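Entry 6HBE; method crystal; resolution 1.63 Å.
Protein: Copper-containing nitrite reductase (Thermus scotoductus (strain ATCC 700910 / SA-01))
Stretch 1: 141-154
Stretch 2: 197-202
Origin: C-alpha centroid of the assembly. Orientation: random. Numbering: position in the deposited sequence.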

# COMPACT_ATOMS: atom_id res chain seq x y z
N LYS C 141 -6.36 -22.32 29.25
CA LYS C 141 -7.61 -21.93 28.58
C LYS C 141 -7.71 -20.40 28.39
O LYS C 141 -7.22 -19.64 29.22
CB LYS C 141 -8.82 -22.48 29.33
CG LYS C 141 -8.83 -24.01 29.30
CD LYS C 141 -10.05 -24.60 29.98
CE LYS C 141 -9.99 -26.13 30.00
NZ LYS C 141 -9.89 -26.70 28.63
N TYR C 142 -8.31 -19.95 27.28
CA TYR C 142 -8.53 -18.52 27.02
C TYR C 142 -9.51 -17.96 28.07
O TYR C 142 -10.28 -18.71 28.69
CB TYR C 142 -9.07 -18.30 25.57
CG TYR C 142 -8.08 -18.66 24.46
CD1 TYR C 142 -6.99 -17.82 24.15
CD2 TYR C 142 -8.24 -19.82 23.71
CE1 TYR C 142 -6.09 -18.16 23.13
CE2 TYR C 142 -7.35 -20.17 22.70
CZ TYR C 142 -6.28 -19.35 22.40
OH TYR C 142 -5.41 -19.73 21.40
N ARG C 143 -9.47 -16.65 28.28
CA ARG C 143 -10.17 -16.03 29.40
C ARG C 143 -11.70 -16.23 29.43
O ARG C 143 -12.25 -16.53 30.51
CB ARG C 143 -9.79 -14.55 29.48
CG ARG C 143 -10.51 -13.76 30.55
CD ARG C 143 -9.81 -12.44 30.81
NE ARG C 143 -10.74 -11.47 31.34
CZ ARG C 143 -10.45 -10.20 31.58
NH1 ARG C 143 -9.22 -9.74 31.36
NH2 ARG C 143 -11.40 -9.39 32.03
N MET C 144 -12.39 -16.09 28.29
CA MET C 144 -13.85 -16.26 28.24
C MET C 144 -14.27 -17.72 28.48
O MET C 144 -15.32 -17.98 29.07
CB MET C 144 -14.48 -15.74 26.94
CG MET C 144 -16.01 -15.62 26.98
SD MET C 144 -16.74 -14.87 25.48
CE MET C 144 -16.35 -13.14 25.76
N GLU C 145 -13.48 -18.69 28.02
CA GLU C 145 -13.74 -20.10 28.36
C GLU C 145 -13.60 -20.33 29.87
O GLU C 145 -14.47 -20.94 30.49
CB GLU C 145 -12.81 -21.06 27.60
CG GLU C 145 -12.95 -22.53 28.05
CD GLU C 145 -12.48 -23.56 27.02
OE1 GLU C 145 -12.03 -23.22 25.90
OE2 GLU C 145 -12.59 -24.76 27.33
N ARG C 146 -12.53 -19.82 30.46
CA ARG C 146 -12.32 -19.95 31.90
C ARG C 146 -13.50 -19.35 32.66
O ARG C 146 -14.13 -20.04 33.46
CB ARG C 146 -10.99 -19.32 32.35
CG ARG C 146 -10.74 -19.43 33.85
CD ARG C 146 -9.38 -18.91 34.32
NE ARG C 146 -9.21 -17.45 34.13
CZ ARG C 146 -8.47 -16.84 33.20
NH1 ARG C 146 -7.76 -17.50 32.29
NH2 ARG C 146 -8.44 -15.51 33.19
N GLU C 147 -13.81 -18.08 32.37
CA GLU C 147 -14.93 -17.35 33.00
C GLU C 147 -16.30 -17.99 32.86
O GLU C 147 -17.09 -17.94 33.80
CB GLU C 147 -14.99 -15.88 32.50
CG GLU C 147 -13.83 -15.00 33.00
CD GLU C 147 -13.79 -13.62 32.35
OE1 GLU C 147 -14.49 -13.36 31.36
OE2 GLU C 147 -13.06 -12.76 32.84
N LEU C 148 -16.63 -18.57 31.70
CA LEU C 148 -17.94 -19.17 31.51
C LEU C 148 -18.02 -20.64 31.95
O LEU C 148 -19.12 -21.19 32.09
CB LEU C 148 -18.38 -19.04 30.04
CG LEU C 148 -18.57 -17.59 29.54
CD1 LEU C 148 -18.89 -17.61 28.05
CD2 LEU C 148 -19.65 -16.85 30.31
N GLY C 149 -16.87 -21.28 32.14
CA GLY C 149 -16.79 -22.69 32.51
C GLY C 149 -17.20 -23.64 31.41
O GLY C 149 -17.65 -24.74 31.70
N ARG C 150 -17.09 -23.21 30.14
CA ARG C 150 -17.41 -24.05 28.99
C ARG C 150 -16.75 -23.52 27.74
O ARG C 150 -16.37 -22.34 27.69
CB ARG C 150 -18.92 -24.11 28.74
CG ARG C 150 -19.54 -22.77 28.36
CD ARG C 150 -21.04 -22.80 28.48
NE ARG C 150 -21.61 -21.45 28.45
CZ ARG C 150 -21.87 -20.74 27.35
NH1 ARG C 150 -21.58 -21.20 26.13
NH2 ARG C 150 -22.40 -19.53 27.49
N GLY C 151 -16.66 -24.38 26.73
CA GLY C 151 -16.04 -24.05 25.46
C GLY C 151 -16.99 -23.30 24.55
O GLY C 151 -18.16 -23.11 24.87
N PRO C 152 -16.47 -22.85 23.39
CA PRO C 152 -17.28 -22.03 22.49
C PRO C 152 -18.53 -22.75 22.01
O PRO C 152 -18.48 -23.96 21.82
CB PRO C 152 -16.36 -21.79 21.29
CG PRO C 152 -14.97 -21.96 21.82
CD PRO C 152 -15.06 -22.95 22.96
N ASP C 153 -19.61 -22.01 21.80
CA ASP C 153 -20.76 -22.53 21.09
C ASP C 153 -20.50 -22.76 19.60
O ASP C 153 -21.05 -23.67 19.03
CB ASP C 153 -21.97 -21.60 21.30
CG ASP C 153 -22.38 -21.51 22.78
OD1 ASP C 153 -22.64 -22.56 23.39
OD2 ASP C 153 -22.39 -20.41 23.35
N LEU C 154 -19.66 -21.93 18.97
CA LEU C 154 -19.19 -22.17 17.60
C LEU C 154 -17.77 -21.59 17.42
O LEU C 154 -17.49 -20.47 17.86
CB LEU C 154 -20.16 -21.55 16.60
CG LEU C 154 -19.95 -21.78 15.10
CD1 LEU C 154 -20.02 -23.25 14.66
CD2 LEU C 154 -20.99 -20.98 14.35
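Stretch 2, residues 197-202: GDYLRI

Stretch 2 enters as a loop at Gly197 and Asp198, where Gly197 has the positive phi that favours glycine, and is extended from Tyr199 to Ile202. It meets stretch 1 in two ways. Against the helix 143-148 it runs nearly antiparallel, with 156° between the N-to-C directions, a signed crossing angle of -156° and a closest axial approach of 10.2 Å. Against the chain that follows the helix it runs parallel, and Leu154 pairs with Leu200 in a beta bridge, their CA atoms 5.3 Å apart.

Two backbone hydrogen bonds run along this parallel side. Asp153 N donates to Tyr199 O at 2.9 Å, with a rather bent angle of 132°, and Arg201 N donates to Leu154 O at 3.2 Å and 164°. The CA-to-CB bond of Asp153 points toward stretch 2, and one step earlier on the strand, Tyr199 N donates to the side chain, Asp153 OD2, at 2.9 Å. Asp153 and Tyr199 are thus joined by reciprocal hydrogen bonds. Asp153 OD2 also accepts from Arg150 NH1 at 3.0 Å, in a salt bridge within stretch 1. That positive charge is well placed, because Asp153 OD2 lies only 3.8 Å from Asp198 OD1, a like-charged neighbour that is itself hydrogen-bonded elsewhere in the structure.

Tyr199 fills the space between helix and loop. Met144 CG lies over one face of its ring, 4.1 Å from the centroid, and Pro152 CA over the opposite face at 3.9 Å; Leu148 CD1 adds an apolar contact to Tyr199 CD2 at 3.8 Å. At the far end of the ring, Arg201 NH1 donates to Tyr199 OH at 2.9 Å. Glu145 N comes within 3.4 Å of Tyr199 OH, but the angle is too poor for a hydrogen bond.

Arg201 joins the strand to the helix. Its CA-to-CB bond points sideways, yet the end of the side chain comes nearer, and Arg201 NH1 forms a salt bridge to Glu145 OE1 at 2.9 Å with a favourable angle of 164°. The guanidinium is sandwiched as well: Pro152 CD covers one face, 3.5 Å from Arg201 NH1, and Tyr142 CD2 the other, 3.8 Å from Arg201 NE. Covered faces leave the edge for polar partners, and NE and NH2 find theirs just outside the stretches.

The accounting has one exception. Arg150 O, buried at the edge of the Tyr199 ring and 3.6 Å from Tyr199 CE2, has no hydrogen-bond partner in the model.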

# COMPACT_ATOMS: atom_id res chain seq x y z
N GLY C 197 -26.60 -14.35 22.10
CA GLY C 197 -25.96 -14.93 23.28
C GLY C 197 -24.87 -15.97 23.06
O GLY C 197 -24.20 -16.33 24.01
N ASP C 198 -24.67 -16.50 21.85
CA ASP C 198 -23.58 -17.50 21.61
C ASP C 198 -22.19 -16.95 21.99
O ASP C 198 -21.86 -15.77 21.68
CB ASP C 198 -23.48 -17.88 20.12
CG ASP C 198 -24.38 -19.00 19.71
OD1 ASP C 198 -24.96 -19.71 20.58
OD2 ASP C 198 -24.51 -19.18 18.47
N TYR C 199 -21.39 -17.80 22.62
CA TYR C 199 -19.95 -17.55 22.78
C TYR C 199 -19.22 -18.04 21.51
O TYR C 199 -19.12 -19.25 21.26
CB TYR C 199 -19.44 -18.23 24.06
CG TYR C 199 -17.94 -18.48 24.20
CD1 TYR C 199 -16.97 -17.67 23.56
CD2 TYR C 199 -17.48 -19.51 25.04
CE1 TYR C 199 -15.62 -17.92 23.71
CE2 TYR C 199 -16.11 -19.76 25.19
CZ TYR C 199 -15.19 -18.96 24.55
OH TYR C 199 -13.85 -19.23 24.72
N LEU C 200 -18.74 -17.08 20.70
CA LEU C 200 -17.94 -17.40 19.50
C LEU C 200 -16.45 -17.29 19.77
O LEU C 200 -16.01 -16.38 20.47
CB LEU C 200 -18.31 -16.46 18.34
CG LEU C 200 -19.79 -16.40 17.92
CD1 LEU C 200 -19.95 -15.53 16.67
CD2 LEU C 200 -20.42 -17.77 17.64
N ARG C 201 -15.66 -18.21 19.20
CA ARG C 201 -14.19 -18.05 19.16
C ARG C 201 -13.72 -18.07 17.69
O ARG C 201 -14.00 -19.01 16.96
CB ARG C 201 -13.45 -19.08 20.04
CG ARG C 201 -11.97 -18.74 20.30
CD ARG C 201 -11.50 -19.29 21.65
NE ARG C 201 -11.23 -20.73 21.60
CZ ARG C 201 -11.47 -21.63 22.57
NH1 ARG C 201 -12.04 -21.30 23.73
NH2 ARG C 201 -11.11 -22.89 22.36
N ILE C 202 -13.03 -17.00 17.27
CA ILE C 202 -12.63 -16.78 15.87
C ILE C 202 -11.11 -16.96 15.83
O ILE C 202 -10.38 -16.41 16.66
CB ILE C 202 -13.04 -15.36 15.37
CG1 ILE C 202 -14.57 -15.17 15.48
CG2 ILE C 202 -12.59 -15.13 13.92
CD1 ILE C 202 -15.02 -13.73 15.40